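Local coordinates for pectate lyase II (Xanthomonas campestris pv. campestris, PDB 2QY1), which probably cleaves the pectate of plant cell walls by beta-elimination, as a secreted member of the polysaccharide lyase 1 family, at residues L215-N220 with K240-Y245; Y263-N268 with T295-E300; H163-Y168 with R193-H198; S206-Q211 with N224-S229. The protein carries 2 engineered substitutions. All blocks are in the same frame, centred on the assembly; numbering follows the deposited sequence.

Contact 1: residues L215-N220 with K240-Y245; sequences LSHIYN and KIESNY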
loop_
_atom_site.group_PDB
_atom_site.type_symbol
_atom_site.label_atom_id
_atom_site.label_comp_id
_atom_site.label_asym_id
_atom_site.label_seq_id
_atom_site.Cartn_x
_atom_site.Cartn_y
_atom_site.Cartn_z
ATOM N N LEU A 215 -9.711 11.001 -3.331
ATOM C CA LEU A 215 -9.701 11.385 -1.926
ATOM C C LEU A 215 -9.078 10.283 -1.095
ATOM O O LEU A 215 -9.286 9.097 -1.364
ATOM C CB LEU A 215 -11.122 11.669 -1.425
ATOM C CG LEU A 215 -11.965 12.704 -2.180
ATOM C CD1 LEU A 215 -13.403 12.681 -1.683
ATOM C CD2 LEU A 215 -11.372 14.104 -2.062
ATOM N N SER A 216 -8.307 10.677 -0.088
ATOM C CA SER A 216 -7.722 9.715 0.833
ATOM C C SER A 216 -7.848 10.172 2.279
ATOM O O SER A 216 -7.983 11.368 2.569
ATOM C CB SER A 216 -6.257 9.432 0.482
ATOM O OG SER A 216 -5.419 10.504 0.877
ATOM N N HIS A 217 -7.814 9.196 3.177
ATOM C CA HIS A 217 -7.772 9.450 4.602
ATOM C C HIS A 217 -6.571 8.684 5.146
ATOM O O HIS A 217 -6.548 7.454 5.136
ATOM C CB HIS A 217 -9.078 9.001 5.256
ATOM C CG HIS A 217 -9.189 9.344 6.708
ATOM N ND1 HIS A 217 -10.004 8.646 7.571
ATOM C CD2 HIS A 217 -8.591 10.307 7.452
ATOM C CE1 HIS A 217 -9.911 9.168 8.781
ATOM N NE2 HIS A 217 -9.057 10.173 8.738
ATOM N N ILE A 218 -5.564 9.433 5.582
ATOM C CA ILE A 218 -4.299 8.874 6.045
ATOM C C ILE A 218 -4.158 9.192 7.534
ATOM O O ILE A 218 -3.838 10.322 7.900
ATOM C CB ILE A 218 -3.106 9.451 5.217
ATOM C CG1 ILE A 218 -3.283 9.123 3.727
ATOM C CG2 ILE A 218 -1.756 8.934 5.735
ATOM C CD1 ILE A 218 -2.496 10.029 2.778
ATOM N N TYR A 219 -4.426 8.205 8.389
ATOM C CA TYR A 219 -4.443 8.438 9.841
ATOM C C TYR A 219 -3.777 7.334 10.654
ATOM O O TYR A 219 -3.780 6.178 10.249
ATOM C CB TYR A 219 -5.874 8.720 10.347
ATOM C CG TYR A 219 -6.779 7.511 10.523
ATOM C CD1 TYR A 219 -6.841 6.826 11.741
ATOM C CD2 TYR A 219 -7.600 7.074 9.485
ATOM C CE1 TYR A 219 -7.676 5.715 11.906
ATOM C CE2 TYR A 219 -8.444 5.975 9.642
ATOM C CZ TYR A 219 -8.477 5.302 10.854
ATOM O OH TYR A 219 -9.311 4.212 11.001
ATOM N N ASN A 220 -3.212 7.706 11.803
ATOM C CA ASN A 220 -2.591 6.756 12.743
ATOM C C ASN A 220 -1.468 5.901 12.150
ATOM O O ASN A 220 -1.223 4.782 12.612
ATOM C CB ASN A 220 -3.646 5.853 13.402
ATOM C CG ASN A 220 -4.512 6.584 14.410
ATOM O OD1 ASN A 220 -4.187 7.686 14.868
ATOM N ND2 ASN A 220 -5.628 5.963 14.769
ATOM N N LYS A 240 -6.972 13.782 3.755
ATOM C CA LYS A 240 -7.184 14.085 5.163
ATOM C C LYS A 240 -6.091 13.365 5.952
ATOM O O LYS A 240 -6.108 12.139 6.079
ATOM C CB LYS A 240 -8.582 13.653 5.622
ATOM C CG LYS A 240 -8.894 14.026 7.064
ATOM C CD LYS A 240 -10.321 13.663 7.451
ATOM C CE LYS A 240 -10.642 14.130 8.865
ATOM N NZ LYS A 240 -10.726 15.616 8.981
ATOM N N ILE A 241 -5.137 14.141 6.459
ATOM C CA ILE A 241 -3.972 13.604 7.160
ATOM C C ILE A 241 -4.123 13.867 8.658
ATOM O O ILE A 241 -3.984 15.002 9.117
ATOM C CB ILE A 241 -2.651 14.207 6.606
ATOM C CG1 ILE A 241 -2.550 13.964 5.094
ATOM C CG2 ILE A 241 -1.436 13.633 7.342
ATOM C CD1 ILE A 241 -1.412 14.708 4.404
ATOM N N GLU A 242 -4.398 12.801 9.408
ATOM C CA GLU A 242 -4.876 12.917 10.785
ATOM C C GLU A 242 -4.132 12.000 11.758
ATOM O O GLU A 242 -3.965 10.813 11.493
ATOM C CB GLU A 242 -6.378 12.608 10.815
ATOM C CG GLU A 242 -7.043 12.727 12.177
ATOM C CD GLU A 242 -8.513 12.327 12.167
ATOM O OE1 GLU A 242 -9.153 12.439 13.231
ATOM O OE2 GLU A 242 -9.029 11.899 11.108
ATOM N N SER A 243 -3.689 12.563 12.881
ATOM C CA SER A 243 -3.132 11.786 13.999
ATOM C C SER A 243 -2.061 10.753 13.622
ATOM O O SER A 243 -2.032 9.645 14.167
ATOM C CB SER A 243 -4.261 11.115 14.797
ATOM O OG SER A 243 -5.087 12.084 15.418
ATOM N N ASN A 244 -1.189 11.118 12.687
ATOM C CA ASN A 244 -0.038 10.289 12.352
ATOM C C ASN A 244 1.126 10.615 13.289
ATOM O O ASN A 244 1.085 11.603 14.026
ATOM C CB ASN A 244 0.374 10.490 10.886
ATOM C CG ASN A 244 -0.759 10.212 9.909
ATOM O OD1 ASN A 244 -1.433 11.130 9.444
ATOM N ND2 ASN A 244 -0.975 8.944 9.598
ATOM N N TYR A 245 2.153 9.773 13.261
ATOM C CA TYR A 245 3.369 9.984 14.040
ATOM C C TYR A 245 4.536 10.078 13.060
ATOM O O TYR A 245 4.903 9.082 12.432
ATOM C CB TYR A 245 3.571 8.815 15.013
ATOM C CG TYR A 245 4.582 9.038 16.123
ATOM C CD1 TYR A 245 4.166 9.174 17.447
ATOM C CD2 TYR A 245 5.954 9.081 15.857
ATOM C CE1 TYR A 245 5.084 9.360 18.476
ATOM C CE2 TYR A 245 6.880 9.270 16.878
ATOM C CZ TYR A 245 6.438 9.408 18.184
ATOM O OH TYR A 245 7.345 9.597 19.198
#
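His217 and Lys240 stand side by side on two parallel strands, each with CG anti to its own backbone N, so the methylenes of the lysine run past the rim of the imidazole; Lys240 CG is 3.8 Å from His217 CD2. The tip of the same ring crosses obliquely to Glu242. There His217 NE2 donates to Glu242 OE2 over 2.9 Å, in the ring plane and along the anti lone pair of the carboxylate, whose plane is turned 34° from the ring. Glu242 is fully extended, and its OE2 is also bound by Tyr306 OH, while His217 ND1 bonds Tyr304 OH. Both ring nitrogens being held, the rotation of His217 is fixed, and the neighbouring carboxylate would tend to raise its basicity. Tyr219 CD2 sits over one imidazole face, offset toward the rim. The tyrosine takes the crowded first torsion (chi1 79°), which sends its ring away from Glu242 although Tyr219 CB and Glu242 CB stay 3.9 Å apart. Ile218 and Ile241 point from the other face. Beneath all this the backbones are joined by Ile218 N to Lys240 O (2.8 Å), Glu242 N to Ile218 O (3.0 Å) and, where the chain begins to turn, Asn220 N to Glu242 O (3.2 Å). Equivalent strands of successive coils, paired in parallel with like positions superposed, are the signature of the right-handed parallel beta-helix of pectate lyases.

Contact 2: residues Y263-N268 with T295-E300; sequences YWDLIN and TKVFPE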
loop_
_atom_site.group_PDB
_atom_site.type_symbol
_atom_site.label_atom_id
_atom_site.label_comp_id
_atom_site.label_asym_id
_atom_site.label_seq_id
_atom_site.Cartn_x
_atom_site.Cartn_y
_atom_site.Cartn_z
ATOM N N TYR A 263 -3.711 18.623 -2.438
ATOM C CA TYR A 263 -4.025 19.389 -1.229
ATOM C C TYR A 263 -4.198 18.493 -0.005
ATOM O O TYR A 263 -4.369 17.278 -0.133
ATOM C CB TYR A 263 -5.281 20.240 -1.457
ATOM C CG TYR A 263 -5.222 21.078 -2.715
ATOM C CD1 TYR A 263 -4.680 22.362 -2.696
ATOM C CD2 TYR A 263 -5.695 20.581 -3.932
ATOM C CE1 TYR A 263 -4.615 23.132 -3.855
ATOM C CE2 TYR A 263 -5.631 21.343 -5.096
ATOM C CZ TYR A 263 -5.092 22.615 -5.050
ATOM O OH TYR A 263 -5.030 23.371 -6.198
ATOM N N TRP A 264 -4.146 19.098 1.180
ATOM C CA TRP A 264 -4.238 18.342 2.429
ATOM C C TRP A 264 -5.005 19.045 3.546
ATOM O O TRP A 264 -4.962 20.270 3.677
ATOM C CB TRP A 264 -2.847 17.928 2.928
ATOM C CG TRP A 264 -1.811 19.009 2.852
ATOM C CD1 TRP A 264 -1.650 20.055 3.711
ATOM C CD2 TRP A 264 -0.783 19.139 1.863
ATOM N NE1 TRP A 264 -0.586 20.835 3.319
ATOM C CE2 TRP A 264 -0.035 20.293 2.188
ATOM C CE3 TRP A 264 -0.418 18.390 0.736
ATOM C CZ2 TRP A 264 1.056 20.721 1.423
ATOM C CZ3 TRP A 264 0.666 18.817 -0.027
ATOM C CH2 TRP A 264 1.391 19.969 0.323
ATOM N N ASP A 265 -5.709 18.237 4.336
ATOM C CA ASP A 265 -6.395 18.679 5.542
ATOM C C ASP A 265 -5.665 18.043 6.727
ATOM O O ASP A 265 -5.748 16.829 6.947
ATOM C CB ASP A 265 -7.864 18.235 5.499
ATOM C CG ASP A 265 -8.741 18.964 6.509
ATOM O OD1 ASP A 265 -8.225 19.446 7.539
ATOM O OD2 ASP A 265 -9.965 19.045 6.274
ATOM N N LEU A 266 -4.934 18.871 7.469
ATOM C CA LEU A 266 -4.064 18.402 8.548
ATOM C C LEU A 266 -4.673 18.654 9.923
ATOM O O LEU A 266 -5.086 19.771 10.226
ATOM C CB LEU A 266 -2.692 19.082 8.457
ATOM C CG LEU A 266 -1.756 18.719 7.296
ATOM C CD1 LEU A 266 -0.730 19.820 7.071
ATOM C CD2 LEU A 266 -1.061 17.391 7.538
ATOM N N ILE A 267 -4.740 17.605 10.743
ATOM C CA ILE A 267 -5.211 17.727 12.127
ATOM C C ILE A 267 -4.526 16.711 13.041
ATOM O O ILE A 267 -4.374 15.540 12.680
ATOM C CB ILE A 267 -6.763 17.556 12.281
ATOM C CG1 ILE A 267 -7.532 17.860 10.986
ATOM C CG2 ILE A 267 -7.287 18.419 13.434
ATOM C CD1 ILE A 267 -7.706 16.662 10.060
ATOM N N ASN A 268 -4.107 17.179 14.217
ATOM C CA ASN A 268 -3.641 16.325 15.323
ATOM C C ASN A 268 -2.442 15.411 15.044
ATOM O O ASN A 268 -2.241 14.421 15.749
ATOM C CB ASN A 268 -4.806 15.499 15.900
ATOM C CG ASN A 268 -5.875 16.359 16.547
ATOM O OD1 ASN A 268 -5.603 17.461 17.030
ATOM N ND2 ASN A 268 -7.103 15.853 16.568
ATOM N N THR A 295 -4.132 22.969 3.391
ATOM C CA THR A 295 -4.264 23.689 2.118
ATOM C C THR A 295 -5.668 23.577 1.518
ATOM O O THR A 295 -6.055 24.392 0.677
ATOM C CB THR A 295 -3.198 23.256 1.088
ATOM O OG1 THR A 295 -3.212 21.829 0.950
ATOM C CG2 THR A 295 -1.812 23.713 1.532
ATOM N N LYS A 296 -6.415 22.565 1.953
ATOM C CA LYS A 296 -7.837 22.433 1.625
ATOM C C LYS A 296 -8.583 21.673 2.711
ATOM O O LYS A 296 -8.023 20.785 3.356
ATOM C CB LYS A 296 -8.043 21.724 0.284
ATOM C CG LYS A 296 -8.250 22.653 -0.896
ATOM C CD LYS A 296 -8.681 21.879 -2.133
ATOM C CE LYS A 296 -8.689 22.769 -3.365
ATOM N NZ LYS A 296 -9.094 22.011 -4.580
ATOM N N VAL A 297 -9.849 22.031 2.909
ATOM C CA VAL A 297 -10.736 21.257 3.766
ATOM C C VAL A 297 -11.226 20.030 2.989
ATOM O O VAL A 297 -11.524 20.122 1.795
ATOM C CB VAL A 297 -11.917 22.117 4.316
ATOM C CG1 VAL A 297 -12.830 22.616 3.191
ATOM C CG2 VAL A 297 -12.713 21.353 5.368
ATOM N N PHE A 298 -11.272 18.882 3.659
ATOM C CA PHE A 298 -11.790 17.661 3.050
ATOM C C PHE A 298 -13.226 17.916 2.578
ATOM O O PHE A 298 -14.088 18.270 3.383
ATOM C CB PHE A 298 -11.720 16.499 4.040
ATOM C CG PHE A 298 -11.794 15.149 3.394
ATOM C CD1 PHE A 298 -10.688 14.608 2.740
ATOM C CD2 PHE A 298 -12.967 14.407 3.447
ATOM C CE1 PHE A 298 -10.755 13.351 2.145
ATOM C CE2 PHE A 298 -13.045 13.150 2.852
ATOM C CZ PHE A 298 -11.937 12.623 2.202
ATOM N N PRO A 299 -13.479 17.746 1.264
ATOM C CA PRO A 299 -14.672 18.300 0.605
ATOM C C PRO A 299 -16.003 17.609 0.923
ATOM O O PRO A 299 -17.063 18.169 0.639
ATOM C CB PRO A 299 -14.343 18.150 -0.882
ATOM C CG PRO A 299 -13.447 16.962 -0.942
ATOM C CD PRO A 299 -12.630 16.992 0.320
ATOM N N GLU A 300 -15.950 16.411 1.501
ATOM C CA GLU A 300 -17.168 15.653 1.791
ATOM C C GLU A 300 -17.038 14.780 3.036
ATOM O O GLU A 300 -15.941 14.584 3.562
ATOM C CB GLU A 300 -17.564 14.791 0.584
ATOM C CG GLU A 300 -16.568 13.684 0.244
ATOM C CD GLU A 300 -16.968 12.891 -0.986
ATOM O OE1 GLU A 300 -16.806 11.654 -0.970
ATOM O OE2 GLU A 300 -17.442 13.500 -1.967
#
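Hydrogen bonds to the backbone do most of the joining. Thr295 OG1, in the crowded position between its backbone N and carbonyl carbon (chi1 52°), accepts from Trp264 N at 2.9 Å. Trp264 O answers by taking two donors: Thr295 N at 2.8 Å, nearly along the C=O axis, and Lys296 N at 3.2 Å, well above the carbonyl plane. One residue of the strand is thus gripped three times by Thr295 and Lys296. Asp265 OD2 receives Phe298 N at 2.9 Å on its anti lone pair, CG being anti to the backbone N, a second tie to the loop two residues beyond Lys296.

Cationic and aromatic contact comes second. The Lys296 chain, extended beyond CG, lies obliquely across one face of Tyr263. Lys296 CE sits 3.7 Å from the ring centroid, almost on the normal, a CH-pi contact, and Lys296 NZ, shifted toward the CD2–CE2 side, is a cation-pi partner 4.0 Å from that centroid.

The threonine makes van der Waals contact with the indole: Thr295 CG2 is 3.6 Å from Trp264 NE1, itself weakly hydrogen-bonded to Ile293 O, and Thr295 OG1 lies over one face, toward the rim.

Strand 263-267 pairs with strand 238-242, and its Trp264 packs on Ile241 and on Val253 of strand 245-255. From its edge the exposed loop runs on past Lys240, where Phe298 and Pro299 rest against Leu215 of strand 215-226.

Contact 3: residues H163-Y168 with R193-H198; sequences HVTVSY and RTTYHH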
loop_
_atom_site.group_PDB
_atom_site.type_symbol
_atom_site.label_atom_id
_atom_site.label_comp_id
_atom_site.label_asym_id
_atom_site.label_seq_id
_atom_site.Cartn_x
_atom_site.Cartn_y
_atom_site.Cartn_z
ATOM N N HIS A 163 -12.623 2.561 -3.009
ATOM C CA HIS A 163 -13.112 2.001 -1.741
ATOM C C HIS A 163 -12.229 0.885 -1.196
ATOM O O HIS A 163 -12.578 -0.303 -1.220
ATOM C CB HIS A 163 -14.590 1.620 -1.840
ATOM C CG HIS A 163 -15.487 2.804 -2.000
ATOM N ND1 HIS A 163 -15.880 3.278 -3.232
ATOM C CD2 HIS A 163 -16.028 3.641 -1.083
ATOM C CE1 HIS A 163 -16.645 4.343 -3.068
ATOM N NE2 HIS A 163 -16.747 4.587 -1.773
ATOM N N VAL A 164 -11.073 1.309 -0.695
ATOM C CA VAL A 164 -10.002 0.424 -0.258
ATOM C C VAL A 164 -9.511 0.857 1.117
ATOM O O VAL A 164 -9.368 2.053 1.387
ATOM C CB VAL A 164 -8.816 0.457 -1.266
ATOM C CG1 VAL A 164 -7.635 -0.375 -0.773
ATOM C CG2 VAL A 164 -9.271 -0.030 -2.645
ATOM N N THR A 165 -9.274 -0.121 1.988
ATOM C CA THR A 165 -8.576 0.117 3.244
ATOM C C THR A 165 -7.216 -0.576 3.220
ATOM O O THR A 165 -7.117 -1.777 2.963
ATOM C CB THR A 165 -9.400 -0.332 4.473
ATOM O OG1 THR A 165 -10.486 0.577 4.674
ATOM C CG2 THR A 165 -8.539 -0.346 5.737
ATOM N N VAL A 166 -6.179 0.217 3.471
ATOM C CA VAL A 166 -4.810 -0.258 3.579
ATOM C C VAL A 166 -4.426 -0.051 5.046
ATOM O O VAL A 166 -4.100 1.066 5.453
ATOM C CB VAL A 166 -3.870 0.551 2.638
ATOM C CG1 VAL A 166 -2.422 0.120 2.790
ATOM C CG2 VAL A 166 -4.321 0.421 1.179
ATOM N N SER A 167 -4.485 -1.122 5.837
ATOM C CA SER A 167 -4.342 -1.001 7.289
ATOM C C SER A 167 -3.369 -1.994 7.925
ATOM O O SER A 167 -3.259 -3.139 7.486
ATOM C CB SER A 167 -5.709 -1.111 7.968
ATOM O OG SER A 167 -6.349 -2.333 7.629
ATOM N N TYR A 168 -2.673 -1.533 8.965
ATOM C CA TYR A 168 -1.771 -2.366 9.774
ATOM C C TYR A 168 -0.714 -3.124 8.969
ATOM O O TYR A 168 -0.308 -4.223 9.350
ATOM C CB TYR A 168 -2.564 -3.342 10.652
ATOM C CG TYR A 168 -3.467 -2.674 11.663
ATOM C CD1 TYR A 168 -2.995 -2.339 12.929
ATOM C CD2 TYR A 168 -4.796 -2.387 11.357
ATOM C CE1 TYR A 168 -3.821 -1.731 13.867
ATOM C CE2 TYR A 168 -5.632 -1.773 12.292
ATOM C CZ TYR A 168 -5.133 -1.448 13.540
ATOM O OH TYR A 168 -5.946 -0.842 14.470
ATOM N N ARG A 193 -10.959 6.187 -3.552
ATOM C CA ARG A 193 -11.320 6.503 -2.177
ATOM C C ARG A 193 -10.566 5.509 -1.306
ATOM O O ARG A 193 -10.921 4.331 -1.254
ATOM C CB ARG A 193 -12.834 6.364 -1.963
ATOM C CG ARG A 193 -13.715 7.265 -2.839
ATOM C CD ARG A 193 -13.581 8.733 -2.463
ATOM N NE ARG A 193 -14.504 9.583 -3.215
ATOM C CZ ARG A 193 -14.226 10.147 -4.389
ATOM N NH1 ARG A 193 -13.045 9.958 -4.966
ATOM N NH2 ARG A 193 -15.136 10.905 -4.987
ATOM N N THR A 194 -9.522 5.986 -0.635
ATOM C CA THR A 194 -8.588 5.106 0.063
ATOM C C THR A 194 -8.335 5.548 1.498
ATOM O O THR A 194 -8.061 6.721 1.764
ATOM C CB THR A 194 -7.231 5.035 -0.676
ATOM O OG1 THR A 194 -7.453 5.012 -2.092
ATOM C CG2 THR A 194 -6.446 3.793 -0.261
ATOM N N THR A 195 -8.420 4.595 2.420
ATOM C CA THR A 195 -8.030 4.837 3.799
ATOM C C THR A 195 -6.729 4.093 4.095
ATOM O O THR A 195 -6.672 2.870 3.979
ATOM C CB THR A 195 -9.129 4.401 4.789
ATOM O OG1 THR A 195 -10.381 4.987 4.408
ATOM C CG2 THR A 195 -8.775 4.835 6.207
ATOM N N TYR A 196 -5.690 4.844 4.452
ATOM C CA TYR A 196 -4.434 4.277 4.934
ATOM C C TYR A 196 -4.356 4.509 6.436
ATOM O O TYR A 196 -4.240 5.656 6.871
ATOM C CB TYR A 196 -3.233 4.971 4.284
ATOM C CG TYR A 196 -3.123 4.859 2.777
ATOM C CD1 TYR A 196 -3.748 5.785 1.941
ATOM C CD2 TYR A 196 -2.360 3.851 2.191
ATOM C CE1 TYR A 196 -3.630 5.695 0.558
ATOM C CE2 TYR A 196 -2.235 3.751 0.809
ATOM C CZ TYR A 196 -2.873 4.673 0.001
ATOM O OH TYR A 196 -2.751 4.579 -1.365
ATOM N N HIS A 197 -4.416 3.449 7.239
ATOM C CA HIS A 197 -4.293 3.639 8.689
ATOM C C HIS A 197 -3.529 2.555 9.435
ATOM O O HIS A 197 -3.527 1.389 9.035
ATOM C CB HIS A 197 -5.654 3.916 9.344
ATOM C CG HIS A 197 -6.541 2.716 9.456
ATOM N ND1 HIS A 197 -6.578 1.923 10.583
ATOM C CD2 HIS A 197 -7.441 2.188 8.594
ATOM C CE1 HIS A 197 -7.454 0.950 10.405
ATOM N NE2 HIS A 197 -7.992 1.089 9.207
ATOM N N HIS A 198 -2.869 2.974 10.517
ATOM C CA HIS A 198 -2.083 2.094 11.393
ATOM C C HIS A 198 -0.987 1.308 10.665
ATOM O O HIS A 198 -0.578 0.234 11.115
ATOM C CB HIS A 198 -2.996 1.162 12.195
ATOM C CG HIS A 198 -3.766 1.852 13.279
ATOM N ND1 HIS A 198 -5.052 2.313 13.099
ATOM C CD2 HIS A 198 -3.433 2.155 14.556
ATOM C CE1 HIS A 198 -5.478 2.870 14.219
ATOM N NE2 HIS A 198 -4.514 2.790 15.118
HETATM O O HOH W 1 -8.972 -1.655 9.121
#
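Two adjacent coils of the parallel beta-helix meet here in exact register, and an aromatic cluster of Tyr168, His197 and His198 closes the end where both chains turn. Of the backbone bonds, Val166 N to Thr195 O, the shortest at 2.7 Å, and Thr195 N to Val164 O are nearly straight; His197 N to Val166 O is more bent. In the cluster, the Tyr168 and His198 planes are 5° apart but slid, so the rings barely overlap. Instead His198 CB lies over the centre of the Tyr168 ring, 3.5 Å from its centroid, and Tyr168 OH over the middle of the imidazole. His197 ND1 and His198 ND1 share an in-plane hydrogen bond of 3.0 Å. The crowded first torsion of His197 (chi1 74°) folds its ring over Ser167, whose CB is 3.7 Å from the ring centroid. A water clamps this pair, 2.9 Å from His197 NE2 and 3.1 Å from Ser167 OG, the latter bound also by Asp132. On the other face Val166 CB rests on Tyr196 CD2 (3.7 Å). Strand 129-137 flanks 163-168 and strand 215-226 flanks 193-198; Val166 packs inward on Met157 of strand 155-158, while Thr165 and Thr195 bond to the N-terminal residues Val3 and Tyr5.

Contact 4: residues S206-Q211 with N224-S229; sequences SRVPLQ and NNVTTS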
loop_
_atom_site.group_PDB
_atom_site.type_symbol
_atom_site.label_atom_id
_atom_site.label_comp_id
_atom_site.label_asym_id
_atom_site.label_seq_id
_atom_site.Cartn_x
_atom_site.Cartn_y
_atom_site.Cartn_z
ATOM N N SER A 206 10.330 6.890 -0.721
ATOM C CA SER A 206 9.281 7.768 -1.241
ATOM C C SER A 206 7.965 7.043 -1.520
ATOM O O SER A 206 7.876 5.819 -1.375
ATOM C CB SER A 206 9.762 8.477 -2.514
ATOM O OG SER A 206 9.847 7.563 -3.594
ATOM N N ARG A 207 6.962 7.822 -1.933
ATOM C CA ARG A 207 5.609 7.335 -2.230
ATOM C C ARG A 207 4.956 6.759 -0.977
ATOM O O ARG A 207 4.686 5.560 -0.907
ATOM C CB ARG A 207 5.613 6.263 -3.329
ATOM C CG ARG A 207 6.197 6.649 -4.676
ATOM C CD ARG A 207 5.864 5.534 -5.652
ATOM N NE ARG A 207 6.421 5.722 -6.989
ATOM C CZ ARG A 207 6.399 4.789 -7.940
ATOM N NH1 ARG A 207 5.858 3.592 -7.703
ATOM N NH2 ARG A 207 6.930 5.041 -9.127
ATOM N N VAL A 208 4.696 7.609 0.012
ATOM C CA VAL A 208 4.177 7.117 1.289
ATOM C C VAL A 208 2.859 7.778 1.753
ATOM O O VAL A 208 2.779 8.277 2.877
ATOM C CB VAL A 208 5.254 7.188 2.417
ATOM C CG1 VAL A 208 5.069 6.044 3.376
ATOM C CG2 VAL A 208 6.674 7.131 1.845
ATOM N N PRO A 209 1.812 7.774 0.902
ATOM C CA PRO A 209 1.717 7.304 -0.477
ATOM C C PRO A 209 1.970 8.417 -1.497
ATOM O O PRO A 209 1.966 9.597 -1.144
ATOM C CB PRO A 209 0.261 6.852 -0.573
ATOM C CG PRO A 209 -0.472 7.812 0.325
ATOM C CD PRO A 209 0.509 8.273 1.385
ATOM N N LEU A 210 2.206 8.033 -2.747
ATOM C CA LEU A 210 2.120 8.980 -3.847
ATOM C C LEU A 210 0.669 8.944 -4.304
ATOM O O LEU A 210 0.209 7.932 -4.837
ATOM C CB LEU A 210 3.064 8.589 -4.996
ATOM C CG LEU A 210 3.327 9.575 -6.146
ATOM C CD1 LEU A 210 4.383 9.004 -7.089
ATOM C CD2 LEU A 210 2.065 9.945 -6.933
ATOM N N GLN A 211 -0.052 10.039 -4.079
ATOM C CA GLN A 211 -1.462 10.110 -4.445
ATOM C C GLN A 211 -1.683 11.037 -5.633
ATOM O O GLN A 211 -1.307 12.209 -5.594
ATOM C CB GLN A 211 -2.311 10.566 -3.251
ATOM C CG GLN A 211 -3.810 10.657 -3.548
ATOM C CD GLN A 211 -4.607 11.301 -2.428
ATOM O OE1 GLN A 211 -4.139 11.407 -1.295
ATOM N NE2 GLN A 211 -5.824 11.733 -2.743
ATOM N N ASN A 224 9.067 6.565 9.985
ATOM C CA ASN A 224 10.410 6.684 10.546
ATOM C C ASN A 224 11.455 6.345 9.499
ATOM O O ASN A 224 11.368 5.307 8.846
ATOM C CB ASN A 224 10.576 5.785 11.775
ATOM C CG ASN A 224 11.905 5.997 12.487
ATOM O OD1 ASN A 224 12.573 5.036 12.874
ATOM N ND2 ASN A 224 12.292 7.257 12.665
ATOM N N ASN A 225 12.442 7.227 9.352
ATOM C CA ASN A 225 13.502 7.073 8.354
ATOM C C ASN A 225 12.953 6.976 6.927
ATOM O O ASN A 225 13.152 5.984 6.218
ATOM C CB ASN A 225 14.443 5.916 8.720
ATOM C CG ASN A 225 15.251 6.201 9.978
ATOM O OD1 ASN A 225 15.269 5.403 10.918
ATOM N ND2 ASN A 225 15.909 7.352 10.007
ATOM N N VAL A 226 12.235 8.026 6.538
ATOM C CA VAL A 226 11.715 8.193 5.187
ATOM C C VAL A 226 12.566 9.288 4.556
ATOM O O VAL A 226 12.509 10.448 4.969
ATOM C CB VAL A 226 10.217 8.577 5.198
ATOM C CG1 VAL A 226 9.656 8.622 3.788
ATOM C CG2 VAL A 226 9.414 7.607 6.070
ATOM N N THR A 227 13.367 8.909 3.563
ATOM C CA THR A 227 14.547 9.699 3.198
ATOM C C THR A 227 14.411 10.666 2.014
ATOM O O THR A 227 15.230 11.582 1.874
ATOM C CB THR A 227 15.786 8.794 2.996
ATOM O OG1 THR A 227 15.479 7.762 2.050
ATOM C CG2 THR A 227 16.209 8.157 4.320
ATOM N N THR A 228 13.390 10.481 1.180
ATOM C CA THR A 228 13.192 11.358 0.019
ATOM C C THR A 228 11.952 12.234 0.181
ATOM O O THR A 228 12.039 13.458 0.096
ATOM C CB THR A 228 13.148 10.558 -1.317
ATOM O OG1 THR A 228 14.432 9.973 -1.567
ATOM C CG2 THR A 228 12.778 11.456 -2.494
ATOM N N SER A 229 10.804 11.597 0.402
ATOM C CA SER A 229 9.539 12.295 0.628
ATOM C C SER A 229 8.502 11.328 1.185
ATOM O O SER A 229 8.567 10.122 0.928
ATOM C CB SER A 229 9.024 12.938 -0.663
ATOM O OG SER A 229 8.865 11.972 -1.685
HETATM O O HOH W 2 6.600 10.579 -1.588
#
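Polar links between these turns run through a water and a C-H group; no direct hydrogen bond spans the segments. The water accepts from Arg207 N at 2.8 Å and lies 2.7 Å from Ser229 OG, bridging the bend at 206-207 to the end of the 227-229 turn. Ser206 CA lies 3.3 Å from Ser229 O, an almost straight CA-H...O contact (174° at H). At this corner of the beta-helix Arg207 and Pro209, the latter after a cis peptide bond, open the RxPxxR motif of polysaccharide lyase 1, whose first arginine is taken as the catalytic base in relatives and possibly here. The Arg207 side chain leaves the backbone away from 224-229; it is about 5 Å from a bound phosphate, probably from the crystallisation liquor, which at most hints at a site for an acidic group.

Apolar contact is sparse: Val208 CG2 meets Val226 CG1 tip to tip at 3.9 Å, and Ser206 CB lies 4.2 Å from Thr228 CB. Van der Waals contacts to oxygen add Val208 CG2 at 3.7 Å from Ser229 O and Ser206 CB at 3.7 Å from Ser229 OG. Val226 rests on Ile249 of strand 245-255 and Pro209 on Ile231 of strand 231-234.

Overall arrangement
Contacts 3, 1 and 2 follow one another along the beta-helix: strand 193-202 of contact 3 pairs with strand 215-226 of contact 1, and strand 238-242 of contact 1 with strand 263-267 of contact 2. Contacts 1 and 3 are buried, with backbone pairing overlaid by histidines held through buried polar bonds. Contact 2 lies on the surface, its centre about 21 Å from the centre of the chain, where an irregular loop, not a further strand, lies against strand 263-267 and a lysine lies on a tyrosine. Contact 4, partly buried and water-bridged, shares strand 215-226 with contact 1 but joins turns; Ser216 OG and Gln211 OE1 link the two, 2.7 Å apart.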